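Local coordinates for possible HxlR family transcriptional factor (Thermoplasma volcanium, PDB 3DF8), which probably binds DNA and regulates transcription as a winged helix-turn-helix protein of the HxlR family, at residues Lys27-Ile32 and Ser61-Asp66; Leu21-Lys26 and Ile68-Val73; Ile33-Asn38 and Ser50-Ile55. All blocks are in the same frame, centred on the assembly; numbering follows the deposited sequence.

Interaction 1: residues Lys27-Ile32 and Ser61-Asp66. With ACT (acetate ion), chain C.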
ATOM      1  N   LYS A  27       2.142   9.285  -0.724  1.00 29.46           N
ATOM      2  CA  LYS A  27       0.788   9.778  -0.893  1.00 28.20           C
ATOM      3  C   LYS A  27       0.411   9.766  -2.379  1.00 28.47           C
ATOM      4  O   LYS A  27       1.182  10.253  -3.212  1.00 27.82           O
ATOM      5  CB  LYS A  27       0.635  11.189  -0.304  1.00 28.29           C
ATOM      6  CG  LYS A  27      -0.812  11.565  -0.155  1.00 27.35           C
ATOM      7  CD  LYS A  27      -1.006  12.890   0.608  1.00 28.02           C
ATOM      8  CE  LYS A  27      -2.495  13.181   0.726  1.00 32.06           C
ATOM      9  NZ  LYS A  27      -3.246  11.913   1.062  1.00 36.20           N
ATOM     10  N   TYR A  28      -0.767   9.201  -2.689  1.00 28.32           N
ATOM     11  CA  TYR A  28      -1.340   9.163  -4.046  1.00 28.81           C
ATOM     12  C   TYR A  28      -0.862   8.057  -4.981  1.00 28.80           C
ATOM     13  O   TYR A  28      -1.484   7.820  -6.002  1.00 29.16           O
ATOM     14  CB  TYR A  28      -1.223  10.520  -4.756  1.00 29.50           C
ATOM     15  CG  TYR A  28      -1.912  11.661  -4.026  1.00 28.58           C
ATOM     16  CD1 TYR A  28      -1.162  12.701  -3.475  1.00 28.14           C
ATOM     17  CD2 TYR A  28      -3.313  11.718  -3.920  1.00 29.00           C
ATOM     18  CE1 TYR A  28      -1.785  13.744  -2.824  1.00 26.00           C
ATOM     19  CE2 TYR A  28      -3.930  12.765  -3.270  1.00 29.83           C
ATOM     20  CZ  TYR A  28      -3.163  13.773  -2.729  1.00 28.24           C
ATOM     21  OH  TYR A  28      -3.763  14.834  -2.092  1.00 32.25           O
ATOM     22  N   THR A  29       0.246   7.398  -4.664  1.00 29.70           N
ATOM     23  CA  THR A  29       0.843   6.484  -5.674  1.00 28.91           C
ATOM     24  C   THR A  29      -0.105   5.357  -6.009  1.00 28.79           C
ATOM     25  O   THR A  29      -0.305   5.039  -7.186  1.00 29.77           O
ATOM     26  CB  THR A  29       2.222   5.951  -5.242  1.00 28.38           C
ATOM     27  OG1 THR A  29       3.101   7.060  -4.981  1.00 29.94           O
ATOM     28  CG2 THR A  29       2.851   5.051  -6.368  1.00 29.10           C
HETATM   29  N   MSE A  30      -0.715   4.772  -4.979  1.00 28.10           N
HETATM   30  CA  MSE A  30      -1.644   3.650  -5.214  1.00 29.83           C
HETATM   31  C   MSE A  30      -2.868   4.149  -5.971  1.00 30.09           C
HETATM   32  O   MSE A  30      -3.399   3.462  -6.868  1.00 30.64           O
HETATM   33  CB  MSE A  30      -2.022   2.949  -3.907  1.00 28.47           C
HETATM   34  CG  MSE A  30      -0.861   2.177  -3.314  1.00 31.09           C
HETATM   35 SE   MSE A  30      -1.347   1.258  -1.651  0.70 33.89          SE
HETATM   36  CE  MSE A  30      -0.699   2.660  -0.428  1.00 34.51           C
ATOM     37  N   LEU A  31      -3.306   5.356  -5.648  1.00 29.49           N
ATOM     38  CA  LEU A  31      -4.452   5.941  -6.368  1.00 29.99           C
ATOM     39  C   LEU A  31      -4.096   6.229  -7.833  1.00 30.67           C
ATOM     40  O   LEU A  31      -4.961   6.048  -8.703  1.00 29.61           O
ATOM     41  CB  LEU A  31      -4.927   7.194  -5.689  1.00 28.61           C
ATOM     42  CG  LEU A  31      -5.627   6.980  -4.334  1.00 27.57           C
ATOM     43  CD1 LEU A  31      -5.885   8.365  -3.695  1.00 29.53           C
ATOM     44  CD2 LEU A  31      -6.862   6.090  -4.474  1.00 32.58           C
ATOM     45  N   ILE A  32      -2.875   6.705  -8.103  1.00 29.61           N
ATOM     46  CA  ILE A  32      -2.448   6.953  -9.510  1.00 29.63           C
ATOM     47  C   ILE A  32      -2.469   5.615 -10.292  1.00 29.77           C
ATOM     48  O   ILE A  32      -3.033   5.530 -11.401  1.00 31.22           O
ATOM     49  CB  ILE A  32      -1.077   7.613  -9.570  1.00 30.11           C
ATOM     50  CG1 ILE A  32      -1.181   9.063  -9.022  1.00 28.44           C
ATOM     51  CG2 ILE A  32      -0.555   7.590 -11.015  1.00 28.91           C
ATOM     52  CD1 ILE A  32       0.181   9.753  -8.605  1.00 31.16           C
ATOM     53  N   SER A  61       3.009  14.951 -11.167  1.00 28.67           N
ATOM     54  CA  SER A  61       4.126  14.884 -12.120  1.00 27.98           C
ATOM     55  C   SER A  61       5.306  14.109 -11.488  1.00 28.84           C
ATOM     56  O   SER A  61       5.943  13.272 -12.151  1.00 30.15           O
ATOM     57  CB  SER A  61       4.550  16.311 -12.504  1.00 28.77           C
ATOM     58  OG  SER A  61       5.655  16.246 -13.380  1.00 30.82           O
ATOM     59  N   ARG A  62       5.586  14.380 -10.216  1.00 28.63           N
ATOM     60  CA  ARG A  62       6.711  13.748  -9.505  0.50 29.99           C
ATOM     61  C   ARG A  62       6.462  12.250  -9.365  1.00 29.34           C
ATOM     62  O   ARG A  62       7.372  11.438  -9.571  1.00 29.15           O
ATOM     63  CB  ARG A  62       6.949  14.386  -8.127  0.50 29.81           C
ATOM     64  CG  ARG A  62       8.216  13.877  -7.428  0.50 31.40           C
ATOM     65  CD  ARG A  62       8.462  14.502  -6.051  0.50 31.62           C
ATOM     66  NE  ARG A  62       8.859  13.480  -5.082  0.50 36.53           N
ATOM     67  CZ  ARG A  62       9.388  13.701  -3.882  0.50 36.11           C
ATOM     68  NH1 ARG A  62       9.640  14.938  -3.452  0.50 37.63           N
ATOM     69  NH2 ARG A  62       9.675  12.661  -3.106  0.50 37.15           N
ATOM     70  N   ARG A  63       5.221  11.880  -9.029  1.00 28.62           N
ATOM     71  CA  ARG A  63       4.900  10.448  -8.896  1.00 29.17           C
ATOM     72  C   ARG A  63       4.913   9.696 -10.234  1.00 28.84           C
ATOM     73  O   ARG A  63       5.420   8.564 -10.327  1.00 28.65           O
ATOM     74  CB  ARG A  63       3.533  10.217  -8.226  1.00 29.44           C
ATOM     75  CG  ARG A  63       3.425  10.698  -6.814  1.00 30.90           C
ATOM     76  CD  ARG A  63       4.254   9.935  -5.803  1.00 33.16           C
ATOM     77  NE  ARG A  63       3.745  10.370  -4.519  1.00 37.27           N
ATOM     78  CZ  ARG A  63       4.224  11.434  -3.869  1.00 37.04           C
ATOM     79  NH1 ARG A  63       5.292  12.089  -4.350  1.00 37.29           N
ATOM     80  NH2 ARG A  63       3.672  11.821  -2.735  1.00 36.96           N
ATOM     81  N   ILE A  64       4.426  10.366 -11.279  1.00 29.26           N
ATOM     82  CA  ILE A  64       4.451   9.803 -12.620  1.00 30.51           C
ATOM     83  C   ILE A  64       5.913   9.558 -13.021  1.00 30.34           C
ATOM     84  O   ILE A  64       6.214   8.496 -13.554  1.00 30.98           O
ATOM     85  CB  ILE A  64       3.689  10.705 -13.622  1.00 30.62           C
ATOM     86  CG1 ILE A  64       2.177  10.445 -13.420  1.00 30.31           C
ATOM     87  CG2 ILE A  64       4.137  10.397 -15.080  1.00 31.48           C
ATOM     88  CD1 ILE A  64       1.268  11.183 -14.434  1.00 32.83           C
ATOM     89  N   LYS A  65       6.805  10.503 -12.754  1.00 30.75           N
ATOM     90  CA  LYS A  65       8.210  10.301 -13.133  1.00 30.94           C
ATOM     91  C   LYS A  65       8.768   9.072 -12.395  1.00 30.64           C
ATOM     92  O   LYS A  65       9.493   8.261 -12.995  1.00 30.81           O
ATOM     93  CB  LYS A  65       9.032  11.520 -12.784  1.00 31.13           C
ATOM     94  CG  LYS A  65      10.504  11.315 -13.018  1.00 33.76           C
ATOM     95  CD  LYS A  65      11.303  12.489 -12.524  1.00 38.55           C
ATOM     96  CE  LYS A  65      12.773  12.090 -12.449  1.00 40.18           C
ATOM     97  NZ  LYS A  65      13.210  11.587 -13.782  1.00 43.76           N
ATOM     98  N   ASP A  66       8.428   8.933 -11.112  1.00 29.42           N
ATOM     99  CA  ASP A  66       9.028   7.860 -10.318  1.00 29.50           C
ATOM    100  C   ASP A  66       8.438   6.563 -10.852  1.00 28.62           C
ATOM    101  O   ASP A  66       9.123   5.534 -10.886  1.00 28.98           O
ATOM    102  CB  ASP A  66       8.697   7.984  -8.827  1.00 30.07           C
ATOM    103  CG  ASP A  66       9.430   9.111  -8.139  1.00 34.15           C
ATOM    104  OD1 ASP A  66      10.488   9.558  -8.644  1.00 36.32           O
ATOM    105  OD2 ASP A  66       8.919   9.502  -7.056  1.00 37.95           O
TER
HETATM  106  C   ACT C 110      -3.399   9.066   0.262  1.00 56.93           C
HETATM  107  O   ACT C 110      -4.118   9.800  -0.462  1.00 56.76           O
HETATM  108  OXT ACT C 110      -3.402   9.341   1.490  1.00 56.96           O
HETATM  109  CH3 ACT C 110      -2.570   7.949  -0.301  1.00 55.77           C
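Arg63 makes this a contact of one long side chain against the start of a helix: from helix 57-69 it reaches across to the loop residue Lys27 and to the first turn of helix 29-36. Its guanidinium takes hold of a single backbone oxygen, side-on and with two nitrogens. Arg63 NE stands 2.9 Å from Lys27 O, and Arg63 NH2 lies 3.0 Å from the same Lys27 O. Neither bond is straight, at 137° for NE and 135° for NH2, as expected when two N-H groups converge on one acceptor. The NH2 donor meets a lone pair in the carbonyl plane, whereas NE comes from a position tilted out of it. A bend at chi2 (-68°) turns the arginine chain toward this carbonyl.

Helix 57-69 occupies the place of the recognition helix in the winged helix-turn-helix fold, followed by the hairpin 73-77/81-85 as the wing, so this buried arginine ties it to the loop just before helix 29-36 and packs on that helix's first turn. Along its aliphatic part, Arg63 is crossed at about a right angle by two side chains. Ile32 CD1 presses on Arg63 CB at 3.4 Å, and Thr29 OG1 sits 3.2 Å from Arg63 CD. The main partner of that hydroxyl is the backbone oxygen of Leu23, with the Lys26 carbonyl also within bonding reach, so it is directed back at the preceding turn.

While the Lys27 carbonyl faces Arg63, the lysine side chain leads off to an acetate, probably from the crystallisation liquor. Lys27 NZ bonds to acetate O at 2.7 Å and has acetate OXT 2.6 Å away. On the way, Lys27 CG lies over one face of the Tyr28 ring, 3.4 Å above its plane and offset toward the rim.

Interaction 2: residues Leu21-Lys26 and Ile68-Val73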
ATOM      1  N   LEU A  21       8.369  -0.642  -2.605  1.00 29.65           N
ATOM      2  CA  LEU A  21       7.373  -0.422  -1.567  1.00 28.31           C
ATOM      3  C   LEU A  21       7.419   1.050  -1.120  1.00 28.00           C
ATOM      4  O   LEU A  21       6.371   1.623  -0.852  1.00 27.24           O
ATOM      5  CB  LEU A  21       7.628  -1.350  -0.365  1.00 29.04           C
ATOM      6  CG  LEU A  21       6.670  -1.211   0.818  1.00 29.06           C
ATOM      7  CD1 LEU A  21       5.231  -1.461   0.394  1.00 30.76           C
ATOM      8  CD2 LEU A  21       7.117  -2.180   1.921  1.00 28.18           C
ATOM      9  N   HIS A  22       8.618   1.648  -1.068  1.00 28.90           N
ATOM     10  CA  HIS A  22       8.791   3.047  -0.677  1.00 30.07           C
ATOM     11  C   HIS A  22       7.943   3.940  -1.563  1.00 29.78           C
ATOM     12  O   HIS A  22       7.149   4.764  -1.078  1.00 29.81           O
ATOM     13  CB  HIS A  22      10.284   3.454  -0.767  1.00 29.57           C
ATOM     14  CG  HIS A  22      10.563   4.885  -0.417  1.00 32.86           C
ATOM     15  ND1 HIS A  22      10.693   5.314   0.884  1.00 36.16           N
ATOM     16  CD2 HIS A  22      10.792   5.970  -1.195  1.00 34.12           C
ATOM     17  CE1 HIS A  22      10.970   6.611   0.898  1.00 36.42           C
ATOM     18  NE2 HIS A  22      11.028   7.035  -0.352  1.00 36.45           N
ATOM     19  N   LEU A  23       8.098   3.763  -2.867  1.00 30.25           N
ATOM     20  CA  LEU A  23       7.332   4.574  -3.829  1.00 30.37           C
ATOM     21  C   LEU A  23       5.838   4.305  -3.674  1.00 32.08           C
ATOM     22  O   LEU A  23       5.034   5.252  -3.559  1.00 32.10           O
ATOM     23  CB  LEU A  23       7.769   4.246  -5.249  1.00 30.65           C
ATOM     24  CG  LEU A  23       6.937   4.869  -6.380  1.00 30.24           C
ATOM     25  CD1 LEU A  23       6.769   6.409  -6.242  1.00 33.22           C
ATOM     26  CD2 LEU A  23       7.550   4.474  -7.736  1.00 30.94           C
ATOM     27  N   LEU A  24       5.490   3.022  -3.631  1.00 31.13           N
ATOM     28  CA  LEU A  24       4.089   2.625  -3.529  0.50 32.96           C
ATOM     29  C   LEU A  24       3.369   3.232  -2.332  1.00 32.52           C
ATOM     30  O   LEU A  24       2.170   3.498  -2.405  1.00 33.32           O
ATOM     31  CB  LEU A  24       3.953   1.103  -3.546  0.50 32.98           C
ATOM     32  CG  LEU A  24       3.447   0.496  -4.859  0.50 35.89           C
ATOM     33  CD1 LEU A  24       1.933   0.491  -4.843  0.50 35.58           C
ATOM     34  CD2 LEU A  24       3.978   1.177  -6.137  0.50 34.56           C
ATOM     35  N   GLY A  25       4.104   3.470  -1.259  1.00 32.78           N
ATOM     36  CA  GLY A  25       3.524   4.061  -0.049  1.00 32.77           C
ATOM     37  C   GLY A  25       3.334   5.574  -0.056  1.00 32.09           C
ATOM     38  O   GLY A  25       2.500   6.090   0.686  1.00 32.25           O
ATOM     39  N   LYS A  26       4.103   6.287  -0.874  1.00 31.77           N
ATOM     40  CA  LYS A  26       4.001   7.740  -0.939  1.00 31.54           C
ATOM     41  C   LYS A  26       2.571   8.157  -1.297  1.00 30.09           C
ATOM     42  O   LYS A  26       1.896   7.471  -2.096  1.00 30.18           O
ATOM     43  CB  LYS A  26       4.974   8.293  -1.981  1.00 32.58           C
ATOM     44  CG  LYS A  26       6.422   8.169  -1.587  1.00 32.14           C
ATOM     45  CD  LYS A  26       7.316   8.850  -2.610  1.00 34.07           C
ATOM     46  CE  LYS A  26       8.739   8.309  -2.488  1.00 33.53           C
ATOM     47  NZ  LYS A  26       9.771   9.399  -2.538  1.00 32.24           N
ATOM     48  N   ILE A  68       7.367   5.959 -13.962  1.00 27.87           N
ATOM     49  CA  ILE A  68       8.031   5.689 -15.256  1.00 28.22           C
ATOM     50  C   ILE A  68       9.427   5.089 -14.988  1.00 28.92           C
ATOM     51  O   ILE A  68       9.810   4.071 -15.570  1.00 28.86           O
ATOM     52  CB  ILE A  68       8.131   6.976 -16.079  1.00 27.86           C
ATOM     53  CG1 ILE A  68       6.739   7.425 -16.539  1.00 28.61           C
ATOM     54  CG2 ILE A  68       9.094   6.768 -17.288  1.00 27.84           C
ATOM     55  CD1 ILE A  68       6.732   8.840 -17.186  1.00 28.47           C
ATOM     56  N   ASP A  69      10.182   5.716 -14.101  1.00 28.29           N
ATOM     57  CA  ASP A  69      11.530   5.229 -13.765  1.00 30.66           C
ATOM     58  C   ASP A  69      11.522   3.787 -13.225  1.00 30.59           C
ATOM     59  O   ASP A  69      12.454   3.014 -13.494  1.00 30.51           O
ATOM     60  CB  ASP A  69      12.215   6.204 -12.814  1.00 31.59           C
ATOM     61  CG  ASP A  69      12.572   7.542 -13.482  1.00 36.35           C
ATOM     62  OD1 ASP A  69      12.418   7.688 -14.723  1.00 40.91           O
ATOM     63  OD2 ASP A  69      13.020   8.450 -12.759  1.00 39.91           O
ATOM     64  N   SER A  70      10.465   3.435 -12.491  1.00 29.87           N
ATOM     65  CA  SER A  70      10.312   2.115 -11.882  0.50 30.17           C
ATOM     66  C   SER A  70       9.698   1.080 -12.825  1.00 30.20           C
ATOM     67  O   SER A  70       9.551  -0.085 -12.453  1.00 30.92           O
ATOM     68  CB  SER A  70       9.524   2.230 -10.573  0.50 30.09           C
ATOM     69  OG  SER A  70      10.259   3.018  -9.644  0.50 30.21           O
ATOM     70  N   GLY A  71       9.364   1.518 -14.049  1.00 29.53           N
ATOM     71  CA  GLY A  71       8.850   0.629 -15.105  1.00 29.80           C
ATOM     72  C   GLY A  71       7.388   0.238 -14.967  1.00 29.21           C
ATOM     73  O   GLY A  71       6.945  -0.750 -15.575  1.00 30.11           O
ATOM     74  N   LEU A  72       6.637   0.979 -14.156  1.00 29.88           N
ATOM     75  CA  LEU A  72       5.213   0.690 -13.941  1.00 27.91           C
ATOM     76  C   LEU A  72       4.277   1.513 -14.834  1.00 29.19           C
ATOM     77  O   LEU A  72       3.119   1.123 -15.012  1.00 29.94           O
ATOM     78  CB  LEU A  72       4.821   0.923 -12.442  1.00 28.59           C
ATOM     79  CG  LEU A  72       5.709   0.076 -11.486  1.00 26.72           C
ATOM     80  CD1 LEU A  72       5.228   0.324 -10.098  1.00 30.74           C
ATOM     81  CD2 LEU A  72       5.606  -1.423 -11.821  1.00 28.81           C
ATOM     82  N   VAL A  73       4.753   2.661 -15.326  1.00 29.25           N
ATOM     83  CA  VAL A  73       3.935   3.586 -16.178  1.00 28.03           C
ATOM     84  C   VAL A  73       4.782   4.006 -17.381  1.00 28.87           C
ATOM     85  O   VAL A  73       6.005   4.043 -17.302  1.00 28.62           O
ATOM     86  CB  VAL A  73       3.526   4.799 -15.339  1.00 28.54           C
ATOM     87  CG1 VAL A  73       2.935   5.975 -16.185  1.00 29.42           C
ATOM     88  CG2 VAL A  73       2.516   4.359 -14.276  1.00 28.41           C
TER
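Ser70 and Leu72 are the two residues of Ile68-Val73 that meet helix 21-25, each facing one leucine of it. The segment begins with Ile68 and Asp69, the last residues of helix 57-69. Next comes Ser70, whose CB points toward the other segment. Leu23 CD2 approaches the hydroxyl, 3.6 Å from Ser70 OG, and also touches the carbon behind it, Ser70 CB, at 4.1 Å. With CG anti to the backbone N (chi1 172°), Leu23 carries its CD2 methyl out to Ser70. The serine hydroxyl is bonded to the backbone oxygen of Asp66, in the last turn of helix 57-69, so the leucine methyl packs against a polar group that already has a partner.

Gly71, the first residue to leave helical angles, closes the helix end with a Schellman motif: its phi is positive (78°), and Gly71 N bonds to Ile68 O at 3.0 Å. The reversal brings Leu72 round with its CB also directed at helix 21-25. Its methyl Leu72 CD1 comes to 4.2 Å from Leu24 CD2, a loose apolar touch between branch ends. Ser70 and Leu24 each have a second modelled conformer, so both touches are less certain than the distances suggest. Val92 of helix 87-108 lies against both Leu24 and Leu72, and Leu106 of the second subunit packs on Leu72, so the spot belongs to a wider apolar core shared with the dimer partner. Val73 opens the strand 73-77 and turns to Leu67 and Leu36.

Across just 103 Å² of summed buried surface, the short helix 21-25 thus rests against the exit of helix 57-69, where the chain passes into the hairpin 73-77/81-85, the join between the probable recognition helix and the wing in a winged helix-turn-helix domain.

Interaction 3: residues Ile33-Asn38 and Ser50-Ile55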
ATOM      1  N   ILE A  33      -1.833   4.587  -9.739  1.00 29.65           N
ATOM      2  CA  ILE A  33      -1.879   3.249 -10.364  1.00 29.78           C
ATOM      3  C   ILE A  33      -3.306   2.785 -10.605  1.00 30.83           C
ATOM      4  O   ILE A  33      -3.617   2.267 -11.662  1.00 31.62           O
ATOM      5  CB  ILE A  33      -1.074   2.202  -9.543  1.00 29.54           C
ATOM      6  CG1 ILE A  33       0.416   2.621  -9.538  1.00 30.49           C
ATOM      7  CG2 ILE A  33      -1.345   0.737 -10.011  1.00 28.42           C
ATOM      8  CD1 ILE A  33       1.312   1.839  -8.537  1.00 31.56           C
ATOM      9  N   SER A  34      -4.168   2.976  -9.608  1.00 30.02           N
ATOM     10  CA  SER A  34      -5.570   2.553  -9.740  1.00 29.45           C
ATOM     11  C   SER A  34      -6.310   3.307 -10.859  1.00 28.34           C
ATOM     12  O   SER A  34      -7.015   2.693 -11.709  1.00 29.92           O
ATOM     13  CB  SER A  34      -6.259   2.776  -8.405  1.00 29.54           C
ATOM     14  OG  SER A  34      -5.585   2.053  -7.371  1.00 33.14           O
ATOM     15  N   VAL A  35      -6.174   4.622 -10.897  1.00 29.48           N
ATOM     16  CA  VAL A  35      -6.954   5.373 -11.895  0.50 29.47           C
ATOM     17  C   VAL A  35      -6.411   5.119 -13.306  1.00 29.83           C
ATOM     18  O   VAL A  35      -7.162   5.161 -14.261  1.00 29.45           O
ATOM     19  CB  VAL A  35      -7.127   6.894 -11.575  0.50 29.52           C
ATOM     20  CG1 VAL A  35      -7.916   7.087 -10.278  0.50 29.61           C
ATOM     21  CG2 VAL A  35      -5.772   7.645 -11.545  0.50 29.25           C
ATOM     22  N   LEU A  36      -5.103   4.844 -13.428  1.00 29.61           N
ATOM     23  CA  LEU A  36      -4.525   4.597 -14.765  1.00 31.83           C
ATOM     24  C   LEU A  36      -5.119   3.355 -15.429  1.00 32.62           C
ATOM     25  O   LEU A  36      -5.071   3.170 -16.672  1.00 33.33           O
ATOM     26  CB  LEU A  36      -2.989   4.551 -14.700  1.00 31.76           C
ATOM     27  CG  LEU A  36      -2.275   5.895 -14.743  1.00 34.33           C
ATOM     28  CD1 LEU A  36      -0.801   5.765 -14.445  1.00 33.48           C
ATOM     29  CD2 LEU A  36      -2.506   6.623 -16.092  1.00 33.15           C
ATOM     30  N   GLY A  37      -5.700   2.498 -14.601  1.00 32.67           N
ATOM     31  CA  GLY A  37      -6.403   1.303 -15.090  1.00 34.43           C
ATOM     32  C   GLY A  37      -7.919   1.424 -15.182  1.00 34.47           C
ATOM     33  O   GLY A  37      -8.586   0.424 -15.410  1.00 34.99           O
ATOM     34  N   ASN A  38      -8.469   2.622 -14.971  1.00 35.53           N
ATOM     35  CA  ASN A  38      -9.903   2.912 -15.186  1.00 35.74           C
ATOM     36  C   ASN A  38     -10.205   3.156 -16.671  1.00 37.71           C
ATOM     37  O   ASN A  38      -9.288   3.219 -17.484  1.00 38.33           O
ATOM     38  CB  ASN A  38     -10.305   4.211 -14.506  1.00 35.54           C
ATOM     39  CG  ASN A  38     -10.409   4.115 -12.997  1.00 32.45           C
ATOM     40  OD1 ASN A  38     -10.402   3.040 -12.393  1.00 31.30           O
ATOM     41  ND2 ASN A  38     -10.566   5.266 -12.386  1.00 29.32           N
ATOM     42  N   SER A  50      -7.808  15.082 -12.459  1.00 30.07           N
ATOM     43  CA  SER A  50      -9.227  15.283 -12.165  1.00 31.54           C
ATOM     44  C   SER A  50      -9.862  14.103 -11.461  1.00 31.04           C
ATOM     45  O   SER A  50     -10.864  14.258 -10.758  1.00 30.98           O
ATOM     46  CB  SER A  50      -9.984  15.518 -13.461  1.00 31.85           C
ATOM     47  OG  SER A  50      -9.636  16.775 -13.999  1.00 35.55           O
ATOM     48  N   SER A  51      -9.275  12.923 -11.665  1.00 30.50           N
ATOM     49  CA  SER A  51      -9.785  11.676 -11.110  0.50 30.66           C
ATOM     50  C   SER A  51      -9.310  11.423  -9.676  1.00 30.93           C
ATOM     51  O   SER A  51      -9.780  10.500  -9.023  1.00 31.22           O
ATOM     52  CB  SER A  51      -9.355  10.505 -11.989  0.50 30.43           C
ATOM     53  OG  SER A  51      -9.886  10.630 -13.291  0.50 30.15           O
ATOM     54  N   ILE A  52      -8.366  12.233  -9.186  1.00 30.63           N
ATOM     55  CA  ILE A  52      -7.851  12.076  -7.827  1.00 30.93           C
ATOM     56  C   ILE A  52      -8.047  13.404  -7.095  1.00 31.45           C
ATOM     57  O   ILE A  52      -7.161  14.262  -7.130  1.00 30.76           O
ATOM     58  CB  ILE A  52      -6.341  11.625  -7.799  1.00 30.84           C
ATOM     59  CG1 ILE A  52      -6.149  10.352  -8.626  1.00 31.83           C
ATOM     60  CG2 ILE A  52      -5.874  11.404  -6.357  1.00 33.13           C
ATOM     61  CD1 ILE A  52      -4.684   9.977  -8.888  1.00 30.67           C
ATOM     62  N   PRO A  53      -9.109  13.479  -6.270  0.50 32.17           N
ATOM     63  CA  PRO A  53      -9.476  14.675  -5.510  0.50 32.18           C
ATOM     64  C   PRO A  53      -8.267  15.315  -4.831  0.50 32.28           C
ATOM     65  O   PRO A  53      -7.575  14.640  -4.064  0.50 32.32           O
ATOM     66  CB  PRO A  53     -10.412  14.118  -4.433  0.50 32.32           C
ATOM     67  CG  PRO A  53     -11.035  12.950  -5.050  0.50 32.43           C
ATOM     68  CD  PRO A  53     -10.007  12.347  -5.966  0.50 31.62           C
ATOM     69  N   GLY A  54      -7.987  16.592  -5.097  1.00 32.85           N
ATOM     70  CA  GLY A  54      -6.944  17.206  -4.277  1.00 32.55           C
ATOM     71  C   GLY A  54      -5.469  17.013  -4.610  1.00 31.92           C
ATOM     72  O   GLY A  54      -4.626  17.699  -4.013  1.00 32.11           O
ATOM     73  N   ILE A  55      -5.124  16.096  -5.523  1.00 30.84           N
ATOM     74  CA  ILE A  55      -3.722  15.950  -5.927  1.00 30.41           C
ATOM     75  C   ILE A  55      -3.234  17.208  -6.687  1.00 29.49           C
ATOM     76  O   ILE A  55      -3.946  17.719  -7.544  1.00 30.15           O
ATOM     77  CB  ILE A  55      -3.486  14.656  -6.795  1.00 29.10           C
ATOM     78  CG1 ILE A  55      -1.995  14.292  -6.806  1.00 29.13           C
ATOM     79  CG2 ILE A  55      -4.066  14.806  -8.215  1.00 29.74           C
ATOM     80  CD1 ILE A  55      -1.617  12.900  -7.407  1.00 31.94           C
TER
HETATM   81  O   HOH W   1     -10.597   7.595 -14.025  1.00 36.01           O
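Val35 lays both its methyls against the chain leaving helix 45-50, chiefly over the side chain of Ile52. The nearest approach is Val35 CG2 to Ile52 CD1 at 3.7 Å. Ile52 CG1 lies almost evenly between the two branches, 4.0 Å from Val35 CG2 and 4.1 Å from Val35 CG1, so it sits at the fork of the valine, while Ile52 CD1 leans to the CG2 side. With Ile52 CG1 beside its own backbone N (chi1 -54°), the delta methyl is carried in toward helix 29-36. Val35 CG1 also brushes Ser51 CB, at 4.1 Å.

Beyond the methyls one water bridges the segments: it accepts from Asn38 ND2 at 2.8 Å and donates to Ser51 OG at 3.2 Å. Val35 and Ser51 each have a second modelled conformer, so these distances are less certain. Ser51 OG also bonds to the backbone oxygen of Asp47, while the Asn38 amide reaches Met4 and Arg6 of the second subunit. Further on, Ile52 to Ile55 form a type II turn with Gly54 at positive phi, leading into helix 57-69; this is the turn between the two helices of the helix-turn-helix unit.

The contact is aliphatic between Val35 and Ile52, with one water joining the polar groups beside it, so shape fit and dispersion, not direct polar bonds, hold helix 29-36 to the start of this turn.

Interactions 1 and 3 both use helix 29-36 of one winged helix-turn-helix domain, and interaction 2 lies alongside that helix through Leu24. Interactions 1 and 2 have centres about 7 Å apart and share helix 57-69; Arg63 NE lies 3.5 Å from Lys26 CB, joining them directly. Interaction 3 is centred about 10 Å from interaction 1 and meets it through Ile32 CG1, 3.6 Å from Ile52 CD1, and through Tyr28. Interactions 2 and 3, about 15 Å apart, still touch where Leu24 CD2 packs 3.6 Å from Ile33 CD1. Along the chain they nest, 3 inside 1 inside 2. Each also reaches the second subunit, while the acetate sits at interaction 1.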